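Local coordinates for protein type C neurotoxin (Clostridium botulinum, PDB 3PME) that is the receptor-binding domain of a botulinum C/D mosaic neurotoxin and probably attaches the toxin to nerve-cell membranes, perhaps through gangliosides or phosphatidylethanolamine, at residues V71-K76 / W100-R105; N243-Y248 / S265-K270; N365-A370 / T394-T399. All coordinates share one frame; numbering follows the deposited sequence.

Interaction 1: residues V71-K76 / W100-R105; sequences VSFWIK and WKLCIR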
loop_
_atom_site.group_PDB
_atom_site.type_symbol
_atom_site.label_atom_id
_atom_site.label_comp_id
_atom_site.label_asym_id
_atom_site.label_seq_id
_atom_site.Cartn_x
_atom_site.Cartn_y
_atom_site.Cartn_z
ATOM N N VAL A 71 17.980 -4.965 -8.681
ATOM C CA VAL A 71 17.116 -3.874 -9.072
ATOM C C VAL A 71 16.005 -3.831 -8.032
ATOM O O VAL A 71 15.420 -4.867 -7.731
ATOM C CB VAL A 71 16.514 -4.125 -10.461
ATOM C CG1 VAL A 71 15.559 -3.009 -10.808
ATOM C CG2 VAL A 71 17.634 -4.271 -11.526
ATOM N N SER A 72 15.728 -2.665 -7.457
ATOM C CA SER A 72 14.632 -2.565 -6.501
ATOM C C SER A 72 13.749 -1.361 -6.801
ATOM O O SER A 72 14.217 -0.352 -7.303
ATOM C CB SER A 72 15.150 -2.502 -5.065
ATOM O OG SER A 72 15.790 -1.262 -4.799
ATOM N N PHE A 73 12.460 -1.486 -6.504
ATOM C CA PHE A 73 11.510 -0.387 -6.694
ATOM C C PHE A 73 10.186 -0.837 -6.127
ATOM O O PHE A 73 9.985 -2.030 -5.914
ATOM C CB PHE A 73 11.320 -0.068 -8.183
ATOM C CG PHE A 73 10.891 -1.255 -9.017
ATOM C CD1 PHE A 73 11.842 -2.112 -9.561
ATOM C CD2 PHE A 73 9.551 -1.509 -9.268
ATOM C CE1 PHE A 73 11.467 -3.205 -10.322
ATOM C CE2 PHE A 73 9.156 -2.602 -10.035
ATOM C CZ PHE A 73 10.126 -3.466 -10.567
ATOM N N TRP A 74 9.279 0.109 -5.881
ATOM C CA TRP A 74 7.906 -0.244 -5.538
ATOM C C TRP A 74 7.045 0.027 -6.755
ATOM O O TRP A 74 7.339 0.922 -7.547
ATOM C CB TRP A 74 7.383 0.608 -4.372
ATOM C CG TRP A 74 8.194 0.506 -3.133
ATOM C CD1 TRP A 74 9.487 0.909 -2.961
ATOM C CD2 TRP A 74 7.767 -0.027 -1.877
ATOM N NE1 TRP A 74 9.888 0.659 -1.677
ATOM C CE2 TRP A 74 8.854 0.077 -0.989
ATOM C CE3 TRP A 74 6.563 -0.578 -1.413
ATOM C CZ2 TRP A 74 8.781 -0.358 0.334
ATOM C CZ3 TRP A 74 6.488 -1.004 -0.096
ATOM C CH2 TRP A 74 7.589 -0.891 0.763
ATOM N N ILE A 75 5.958 -0.718 -6.895
ATOM C CA ILE A 75 5.049 -0.516 -8.007
ATOM C C ILE A 75 3.595 -0.636 -7.519
ATOM O O ILE A 75 3.307 -1.338 -6.542
ATOM C CB ILE A 75 5.363 -1.514 -9.159
ATOM C CG1 ILE A 75 4.637 -1.128 -10.456
ATOM C CG2 ILE A 75 5.098 -2.965 -8.721
ATOM C CD1 ILE A 75 5.219 -1.821 -11.699
ATOM N N LYS A 76 2.706 0.069 -8.212
ATOM C CA LYS A 76 1.283 0.117 -7.886
ATOM C C LYS A 76 0.568 0.158 -9.231
ATOM O O LYS A 76 0.767 1.092 -10.008
ATOM C CB LYS A 76 0.976 1.373 -7.066
ATOM C CG LYS A 76 -0.497 1.591 -6.777
ATOM C CD LYS A 76 -0.660 2.774 -5.824
ATOM C CE LYS A 76 -2.139 3.086 -5.545
ATOM N NZ LYS A 76 -2.779 3.731 -6.725
ATOM N N TRP A 100 17.460 -6.392 -20.720
ATOM C CA TRP A 100 16.412 -6.783 -19.774
ATOM C C TRP A 100 15.198 -5.891 -19.933
ATOM O O TRP A 100 15.299 -4.789 -20.478
ATOM C CB TRP A 100 16.921 -6.713 -18.333
ATOM C CG TRP A 100 17.443 -5.351 -17.921
ATOM C CD1 TRP A 100 18.715 -4.874 -18.076
ATOM C CD2 TRP A 100 16.695 -4.299 -17.298
ATOM N NE1 TRP A 100 18.804 -3.593 -17.578
ATOM C CE2 TRP A 100 17.577 -3.224 -17.087
ATOM C CE3 TRP A 100 15.363 -4.173 -16.882
ATOM C CZ2 TRP A 100 17.170 -2.022 -16.487
ATOM C CZ3 TRP A 100 14.964 -2.986 -16.283
ATOM C CH2 TRP A 100 15.865 -1.928 -16.095
ATOM N N LYS A 101 14.044 -6.375 -19.470
ATOM C CA LYS A 101 12.849 -5.534 -19.422
ATOM C C LYS A 101 11.897 -6.016 -18.337
ATOM O O LYS A 101 11.986 -7.144 -17.859
ATOM C CB LYS A 101 12.140 -5.495 -20.786
ATOM C CG LYS A 101 11.608 -6.838 -21.267
ATOM C CD LYS A 101 10.808 -6.683 -22.562
ATOM C CE LYS A 101 10.449 -8.045 -23.134
ATOM N NZ LYS A 101 9.762 -7.935 -24.450
ATOM N N LEU A 102 11.007 -5.121 -17.924
ATOM C CA LEU A 102 9.920 -5.455 -17.016
ATOM C C LEU A 102 8.612 -5.253 -17.754
ATOM O O LEU A 102 8.391 -4.202 -18.368
ATOM C CB LEU A 102 9.935 -4.550 -15.793
ATOM C CG LEU A 102 8.835 -4.822 -14.755
ATOM C CD1 LEU A 102 9.131 -6.103 -13.987
ATOM C CD2 LEU A 102 8.709 -3.638 -13.804
ATOM N N CYS A 103 7.745 -6.259 -17.692
ATOM C CA CYS A 103 6.417 -6.180 -18.306
ATOM C C CYS A 103 5.320 -6.468 -17.298
ATOM O O CYS A 103 5.561 -7.043 -16.236
ATOM C CB CYS A 103 6.279 -7.195 -19.440
ATOM S SG CYS A 103 7.564 -7.115 -20.682
ATOM N N ILE A 104 4.104 -6.069 -17.657
ATOM C CA ILE A 104 2.891 -6.479 -16.969
ATOM C C ILE A 104 2.095 -7.289 -17.974
ATOM O O ILE A 104 1.949 -6.893 -19.125
ATOM C CB ILE A 104 2.054 -5.254 -16.547
ATOM C CG1 ILE A 104 2.803 -4.442 -15.497
ATOM C CG2 ILE A 104 0.673 -5.670 -16.049
ATOM C CD1 ILE A 104 2.956 -5.154 -14.218
ATOM N N ARG A 105 1.597 -8.441 -17.556
ATOM C CA ARG A 105 0.805 -9.248 -18.463
ATOM C C ARG A 105 -0.231 -10.042 -17.697
ATOM O O ARG A 105 0.106 -10.839 -16.823
ATOM C CB ARG A 105 1.690 -10.191 -19.277
ATOM C CG ARG A 105 0.892 -11.136 -20.150
ATOM C CD ARG A 105 1.799 -12.003 -21.021
ATOM N NE ARG A 105 2.908 -12.589 -20.274
ATOM C CZ ARG A 105 2.788 -13.622 -19.447
ATOM N NH1 ARG A 105 1.601 -14.182 -19.242
ATOM N NH2 ARG A 105 3.853 -14.090 -18.813
#
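Leu102 CD2 meets the CZ end of the Phe73 ring obliquely between two packed beta sheets, the two side chains arriving from opposite directions. Starting from strand 100-105, Leu102 CB points toward strand 71-76 but is still too far from it to touch. CG stands anti to the backbone N (chi1 -179°), which directs the branch toward the facing strand. CG and CD1 stay more than 4.2 Å from the facing side chains, so CD2 alone makes the close contact: it lies 3.5 Å from Phe73 CZ and 3.9 Å from Phe73 CE2. The same CD2 lies 4.5 Å from Ile75 CD1, a looser approach that places it between two residues of the facing strand. Leu102 also packs on Ile91 within its own half of the core. On the other side, a chi1 of 56° sets Phe73 CG between the backbone N and the carbonyl carbon and carries the ring toward Leu102; the ring rests in addition on Val143.

The backbones stay far apart: the closest pair of CA atoms, Ile75 and Ile104, is 11.0 Å apart. Alternate residues, Val71, Phe73 and Ile75 from one strand and Trp100, Leu102 and Ile104 from the other, point inward, as in the face-to-face layers of a concanavalin-like jelly-roll sandwich. Trp74 turns to the other side of its sheet, where it meets Tyr214 and Phe142. With no hydrogen bond joining the two strands, the contact is purely apolar, and the sheets are held here by dispersion and the exclusion of water.

Interaction 2: residues N243-Y248 / S265-K270; sequences NYIDRY and SKLYTK. With SO4 (sulfate ion), chain C.
Leu267 CD2 lies 3.7 Å from Ile245 CD1, the two side chains crossing at a slant. Just before it in the 265-270 loop, Lys266 O shares a water with Ile245 O, though that water has more acceptors in reach than protons to give. The backbone of Leu267 adds a second bridge. A water donates to Leu267 O at 2.8 Å and to Ile245 O at 2.9 Å. Tyr268 bonds Trp412 O and Asp409 N through its hydroxyl. Thr269 then faces the partner: its OG1 is 3.5 Å from Tyr248 CB and shares a third water, which donates to Arg247 O.

Lys270 finishes the walk by running alongside the Tyr248 ring, both side chains pointing the same way. Its CB sits 4.0 Å from the centroid of the Tyr248 ring, 18° off the normal, a CH-pi contact over one face, while CD lies farther out near CZ. A bend at chi3 (43°) brings the amine round to the sulfate, where Lys270 NZ donates to O3 at 3.0 Å. Tyr248 OH donates to sulfate O1 at 2.7 Å, the anion oxygen lying at the ring edge in its plane. Asn271 ND2 and Tyr299 OH also bond the sulfate, probably from the crystallisation liquor.

From CA 245 to 248 and CA 267 to 270 the backbones run 12° apart, yet share no direct hydrogen bond; waters bridge them, beside direct side-chain contacts between this turn and loop of the trefoil domain. The chemistry implies that one end can hold an anion: Lys270 probably supplies the charge, and Tyr248, Tyr299 and Asn271 supply directed hydroxyl and amide donors.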
loop_
_atom_site.group_PDB
_atom_site.type_symbol
_atom_site.label_atom_id
_atom_site.label_comp_id
_atom_site.label_asym_id
_atom_site.label_seq_id
_atom_site.Cartn_x
_atom_site.Cartn_y
_atom_site.Cartn_z
ATOM N N ASN A 243 -11.506 -8.280 8.856
ATOM C CA ASN A 243 -12.348 -9.457 8.682
ATOM C C ASN A 243 -13.615 -9.219 7.861
ATOM O O ASN A 243 -14.240 -10.173 7.399
ATOM C CB ASN A 243 -12.726 -10.057 10.042
ATOM C CG ASN A 243 -11.540 -10.685 10.765
ATOM O OD1 ASN A 243 -10.485 -10.924 10.167
ATOM N ND2 ASN A 243 -11.713 -10.974 12.054
ATOM N N TYR A 244 -14.008 -7.955 7.705
ATOM C CA TYR A 244 -15.303 -7.630 7.113
ATOM C C TYR A 244 -15.221 -6.531 6.037
ATOM O O TYR A 244 -15.791 -5.457 6.199
ATOM C CB TYR A 244 -16.289 -7.255 8.238
ATOM C CG TYR A 244 -16.319 -8.288 9.344
ATOM C CD1 TYR A 244 -16.742 -9.592 9.089
ATOM C CD2 TYR A 244 -15.883 -7.983 10.633
ATOM C CE1 TYR A 244 -16.748 -10.556 10.081
ATOM C CE2 TYR A 244 -15.892 -8.938 11.638
ATOM C CZ TYR A 244 -16.324 -10.225 11.354
ATOM O OH TYR A 244 -16.335 -11.180 12.338
ATOM N N ILE A 245 -14.546 -6.824 4.923
ATOM C CA ILE A 245 -14.294 -5.832 3.875
ATOM C C ILE A 245 -15.560 -5.433 3.113
ATOM O O ILE A 245 -15.591 -4.406 2.429
ATOM C CB ILE A 245 -13.229 -6.339 2.865
ATOM C CG1 ILE A 245 -12.762 -5.206 1.942
ATOM C CG2 ILE A 245 -13.782 -7.500 2.058
ATOM C CD1 ILE A 245 -11.546 -5.551 1.100
ATOM N N ASP A 246 -16.610 -6.239 3.255
ATOM C CA ASP A 246 -17.868 -5.988 2.559
ATOM C C ASP A 246 -18.920 -5.329 3.446
ATOM O O ASP A 246 -20.092 -5.297 3.083
ATOM C CB ASP A 246 -18.441 -7.294 1.997
ATOM C CG ASP A 246 -18.692 -8.340 3.075
ATOM O OD1 ASP A 246 -18.131 -8.221 4.185
ATOM O OD2 ASP A 246 -19.437 -9.305 2.803
ATOM N N ARG A 247 -18.500 -4.818 4.600
ATOM C CA ARG A 247 -19.435 -4.149 5.501
ATOM C C ARG A 247 -19.052 -2.701 5.672
ATOM O O ARG A 247 -17.876 -2.348 5.586
ATOM C CB ARG A 247 -19.485 -4.844 6.860
ATOM C CG ARG A 247 -19.950 -6.279 6.761
ATOM C CD ARG A 247 -20.277 -6.925 8.092
ATOM N NE ARG A 247 -20.937 -8.191 7.784
ATOM C CZ ARG A 247 -22.248 -8.404 7.837
ATOM N NH1 ARG A 247 -23.091 -7.471 8.282
ATOM N NH2 ARG A 247 -22.720 -9.592 7.494
ATOM N N TYR A 248 -20.067 -1.869 5.916
ATOM C CA TYR A 248 -19.872 -0.449 6.184
ATOM C C TYR A 248 -20.373 -0.135 7.586
ATOM O O TYR A 248 -21.131 -0.916 8.165
ATOM C CB TYR A 248 -20.594 0.425 5.143
ATOM C CG TYR A 248 -22.111 0.367 5.147
ATOM C CD1 TYR A 248 -22.799 -0.576 4.382
ATOM C CD2 TYR A 248 -22.848 1.289 5.873
ATOM C CE1 TYR A 248 -24.183 -0.608 4.361
ATOM C CE2 TYR A 248 -24.233 1.270 5.856
ATOM C CZ TYR A 248 -24.894 0.320 5.095
ATOM O OH TYR A 248 -26.275 0.283 5.071
ATOM N N SER A 265 -19.604 -6.787 -4.250
ATOM C CA SER A 265 -18.362 -6.743 -5.026
ATOM C C SER A 265 -17.655 -5.387 -4.985
ATOM O O SER A 265 -16.610 -5.207 -5.612
ATOM C CB SER A 265 -18.633 -7.119 -6.486
ATOM O OG SER A 265 -19.257 -6.057 -7.191
ATOM N N LYS A 266 -18.220 -4.430 -4.255
ATOM C CA LYS A 266 -17.688 -3.069 -4.269
ATOM C C LYS A 266 -16.895 -2.711 -3.020
ATOM O O LYS A 266 -17.284 -3.068 -1.900
ATOM C CB LYS A 266 -18.817 -2.054 -4.463
ATOM C CG LYS A 266 -19.405 -2.046 -5.860
ATOM C CD LYS A 266 -20.722 -1.300 -5.901
ATOM C CE LYS A 266 -20.583 0.162 -5.506
ATOM N NZ LYS A 266 -21.888 0.869 -5.672
ATOM N N LEU A 267 -15.787 -1.998 -3.215
ATOM C CA LEU A 267 -15.009 -1.475 -2.095
ATOM C C LEU A 267 -15.525 -0.141 -1.581
ATOM O O LEU A 267 -15.384 0.172 -0.400
ATOM C CB LEU A 267 -13.551 -1.292 -2.504
ATOM C CG LEU A 267 -12.778 -2.550 -2.859
ATOM C CD1 LEU A 267 -11.378 -2.152 -3.257
ATOM C CD2 LEU A 267 -12.771 -3.469 -1.653
ATOM N N TYR A 268 -16.073 0.683 -2.466
ATOM C CA TYR A 268 -16.529 1.994 -2.051
ATOM C C TYR A 268 -17.994 1.853 -1.700
ATOM O O TYR A 268 -18.843 1.713 -2.589
ATOM C CB TYR A 268 -16.328 3.038 -3.150
ATOM C CG TYR A 268 -14.906 3.140 -3.671
ATOM C CD1 TYR A 268 -13.813 2.989 -2.822
ATOM C CD2 TYR A 268 -14.665 3.416 -5.011
ATOM C CE1 TYR A 268 -12.518 3.093 -3.305
ATOM C CE2 TYR A 268 -13.372 3.523 -5.503
ATOM C CZ TYR A 268 -12.309 3.360 -4.648
ATOM O OH TYR A 268 -11.027 3.477 -5.155
ATOM N N THR A 269 -18.278 1.889 -0.400
ATOM C CA THR A 269 -19.589 1.503 0.119
ATOM C C THR A 269 -20.397 2.736 0.569
ATOM O O THR A 269 -20.837 3.519 -0.270
ATOM C CB THR A 269 -19.452 0.464 1.252
ATOM O OG1 THR A 269 -18.621 0.999 2.291
ATOM C CG2 THR A 269 -18.815 -0.840 0.714
ATOM N N LYS A 270 -20.576 2.910 1.877
ATOM C CA LYS A 270 -21.362 4.022 2.425
ATOM C C LYS A 270 -20.732 4.572 3.702
ATOM O O LYS A 270 -19.937 3.890 4.367
ATOM C CB LYS A 270 -22.779 3.541 2.772
ATOM C CG LYS A 270 -23.587 3.031 1.605
ATOM C CD LYS A 270 -24.973 2.615 2.068
ATOM C CE LYS A 270 -25.528 3.629 3.038
ATOM N NZ LYS A 270 -27.020 3.616 3.059
HETATM S S SO4 C . -27.495 3.538 6.848
HETATM O O1 SO4 C . -27.425 2.089 6.650
HETATM O O2 SO4 C . -26.171 4.133 6.843
HETATM O O3 SO4 C . -28.279 4.117 5.760
HETATM O O4 SO4 C . -28.142 3.828 8.127
HETATM O O HOH W 1 -15.211 -1.609 1.797
HETATM O O HOH W 2 -15.827 -4.978 -0.326
HETATM O O HOH W 3 -16.974 -0.688 3.634
#

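Interaction 3: residues N365-A370 / T394-T399; sequences NTMLLA and TKLLST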
loop_
_atom_site.group_PDB
_atom_site.type_symbol
_atom_site.label_atom_id
_atom_site.label_comp_id
_atom_site.label_asym_id
_atom_site.label_seq_id
_atom_site.Cartn_x
_atom_site.Cartn_y
_atom_site.Cartn_z
ATOM N N ASN A 365 -7.562 1.197 29.440
ATOM C CA ASN A 365 -6.911 0.942 28.170
ATOM C C ASN A 365 -7.735 -0.029 27.352
ATOM O O ASN A 365 -7.997 -1.153 27.784
ATOM C CB ASN A 365 -5.501 0.383 28.374
ATOM C CG ASN A 365 -4.529 1.433 28.877
ATOM O OD1 ASN A 365 -3.815 1.216 29.856
ATOM N ND2 ASN A 365 -4.505 2.579 28.216
ATOM N N THR A 366 -8.155 0.405 26.170
ATOM C CA THR A 366 -8.894 -0.479 25.282
ATOM C C THR A 366 -8.287 -0.510 23.892
ATOM O O THR A 366 -7.481 0.352 23.514
ATOM C CB THR A 366 -10.362 -0.059 25.134
ATOM O OG1 THR A 366 -10.424 1.268 24.613
ATOM C CG2 THR A 366 -11.102 -0.114 26.480
ATOM N N MET A 367 -8.699 -1.513 23.130
ATOM C CA MET A 367 -8.300 -1.651 21.739
ATOM C C MET A 367 -9.559 -1.897 20.939
ATOM O O MET A 367 -10.444 -2.625 21.385
ATOM C CB MET A 367 -7.345 -2.835 21.548
ATOM C CG MET A 367 -6.864 -2.969 20.105
ATOM S SD MET A 367 -5.657 -4.275 19.812
ATOM C CE MET A 367 -6.621 -5.686 20.246
ATOM N N LEU A 368 -9.663 -1.306 19.756
ATOM C CA LEU A 368 -10.834 -1.560 18.929
ATOM C C LEU A 368 -10.724 -2.896 18.202
ATOM O O LEU A 368 -9.668 -3.241 17.644
ATOM C CB LEU A 368 -11.048 -0.446 17.910
ATOM C CG LEU A 368 -11.210 0.966 18.458
ATOM C CD1 LEU A 368 -11.676 1.898 17.340
ATOM C CD2 LEU A 368 -12.199 0.963 19.599
ATOM N N LEU A 369 -11.812 -3.656 18.217
ATOM C CA LEU A 369 -11.895 -4.832 17.361
ATOM C C LEU A 369 -13.308 -4.995 16.814
ATOM O O LEU A 369 -14.216 -4.249 17.189
ATOM C CB LEU A 369 -11.402 -6.091 18.086
ATOM C CG LEU A 369 -12.059 -6.478 19.405
ATOM C CD1 LEU A 369 -13.417 -7.123 19.185
ATOM C CD2 LEU A 369 -11.162 -7.445 20.159
ATOM N N ALA A 370 -13.493 -5.943 15.904
ATOM C CA ALA A 370 -14.827 -6.215 15.384
ATOM C C ALA A 370 -15.147 -7.694 15.540
ATOM O O ALA A 370 -14.306 -8.551 15.290
ATOM C CB ALA A 370 -14.941 -5.795 13.921
ATOM N N THR A 394 -4.052 -10.691 24.486
ATOM C CA THR A 394 -4.125 -11.914 23.689
ATOM C C THR A 394 -4.744 -11.704 22.316
ATOM O O THR A 394 -4.805 -12.637 21.511
ATOM C CB THR A 394 -4.925 -13.011 24.411
ATOM O OG1 THR A 394 -6.233 -12.519 24.724
ATOM C CG2 THR A 394 -4.224 -13.414 25.690
ATOM N N LYS A 395 -5.197 -10.482 22.046
ATOM C CA LYS A 395 -5.834 -10.169 20.771
ATOM C C LYS A 395 -4.945 -9.349 19.845
ATOM O O LYS A 395 -5.360 -8.999 18.736
ATOM C CB LYS A 395 -7.148 -9.413 20.997
ATOM C CG LYS A 395 -8.287 -10.276 21.510
ATOM C CD LYS A 395 -8.766 -11.248 20.442
ATOM C CE LYS A 395 -10.027 -11.987 20.877
ATOM N NZ LYS A 395 -10.420 -13.014 19.865
ATOM N N LEU A 396 -3.723 -9.061 20.293
ATOM C CA LEU A 396 -2.804 -8.206 19.543
ATOM C C LEU A 396 -2.359 -8.781 18.200
ATOM O O LEU A 396 -1.890 -8.040 17.335
ATOM C CB LEU A 396 -1.588 -7.829 20.402
ATOM C CG LEU A 396 -1.853 -6.744 21.449
ATOM C CD1 LEU A 396 -0.644 -6.571 22.361
ATOM C CD2 LEU A 396 -2.197 -5.431 20.769
ATOM N N LEU A 397 -2.483 -10.096 18.028
ATOM C CA LEU A 397 -2.168 -10.723 16.754
ATOM C C LEU A 397 -3.427 -11.184 16.019
ATOM O O LEU A 397 -3.334 -11.819 14.969
ATOM C CB LEU A 397 -1.225 -11.912 16.959
ATOM C CG LEU A 397 0.147 -11.582 17.542
ATOM C CD1 LEU A 397 0.849 -12.859 17.998
ATOM C CD2 LEU A 397 0.982 -10.846 16.514
ATOM N N SER A 398 -4.596 -10.860 16.569
ATOM C CA SER A 398 -5.868 -11.260 15.970
ATOM C C SER A 398 -6.233 -10.327 14.833
ATOM O O SER A 398 -6.179 -9.113 15.003
ATOM C CB SER A 398 -6.981 -11.199 17.020
ATOM O OG SER A 398 -8.250 -11.401 16.420
ATOM N N THR A 399 -6.634 -10.877 13.688
ATOM C CA THR A 399 -7.016 -10.017 12.567
ATOM C C THR A 399 -8.276 -9.214 12.904
ATOM O O THR A 399 -8.529 -8.187 12.290
ATOM C CB THR A 399 -7.217 -10.786 11.244
ATOM O OG1 THR A 399 -8.209 -11.804 11.414
ATOM C CG2 THR A 399 -5.899 -11.412 10.795
#
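Lys395 O, against which Met367 CE rests at 3.9 Å, takes two hydrogen bonds, one of them weak. Ser398 N donates to Lys395 O at 3.0 Å, closing the type I turn from Lys395 to Ser398, and Ser401 OG adds the weak bond to the same oxygen. The turn faces strand 366-373.

Met367 reaches across to it. Its chain is extended through the first two torsions (chi1 -178°), then bends at chi3 (63°), which swings the terminal methyl against the turn. CE lies 3.8 Å from Lys395 CB, the two side chains crossing at about a right angle. The sulfur takes the neighbouring residue: Met367 SD is 3.8 Å from Leu396 CD2, which reaches back to the strand although Leu396 CB points away from it. Leu369, two residues along the strand and on the same side, makes only a distant approach, CD2 to Lys395 CG at 4.3 Å.

Lys395 has a double character. Its CB and CG serve as apolar surface, while a bend at chi2 (-69°) helps lead the rest of the chain away, and NZ bonds a glycerol molecule that Ser398 OG also holds. Met367 touches Phe359 and Tyr392 as well, and Leu369 lies on Val387 and Val389; both are buried among neighbouring strands of the trefoil.

No hydrogen bond crosses between strand and turn. A flexible thioether and the aliphatic parts of Lys395 and Leu396 make the join, and the lysine charge stays outside the apolar seam.

Interaction 1 belongs to the N-terminal, concanavalin-like domain, and interactions 2 and 3 to the C-terminal trefoil domain. The centre of interaction 1 lies about 30 Å from that of interaction 2 (nearest atoms about 8 Å) and about 36 Å from that of interaction 3, yet Asp409 ties two of them: it forms a salt bridge with Lys76, beside interaction 1, and its backbone N bonds Tyr268 of interaction 2. Interactions 2 and 3, with centres about 21 Å apart, touch directly. Asn243 OD1 and Thr399 OG1 lie 2.7 Å apart, a probable hydrogen bond, and Tyr244 CE2 packs on Ala370 CB. The sulfate belongs to interaction 2 and the glycerol, probably also from the crystallisation liquor, to interaction 3.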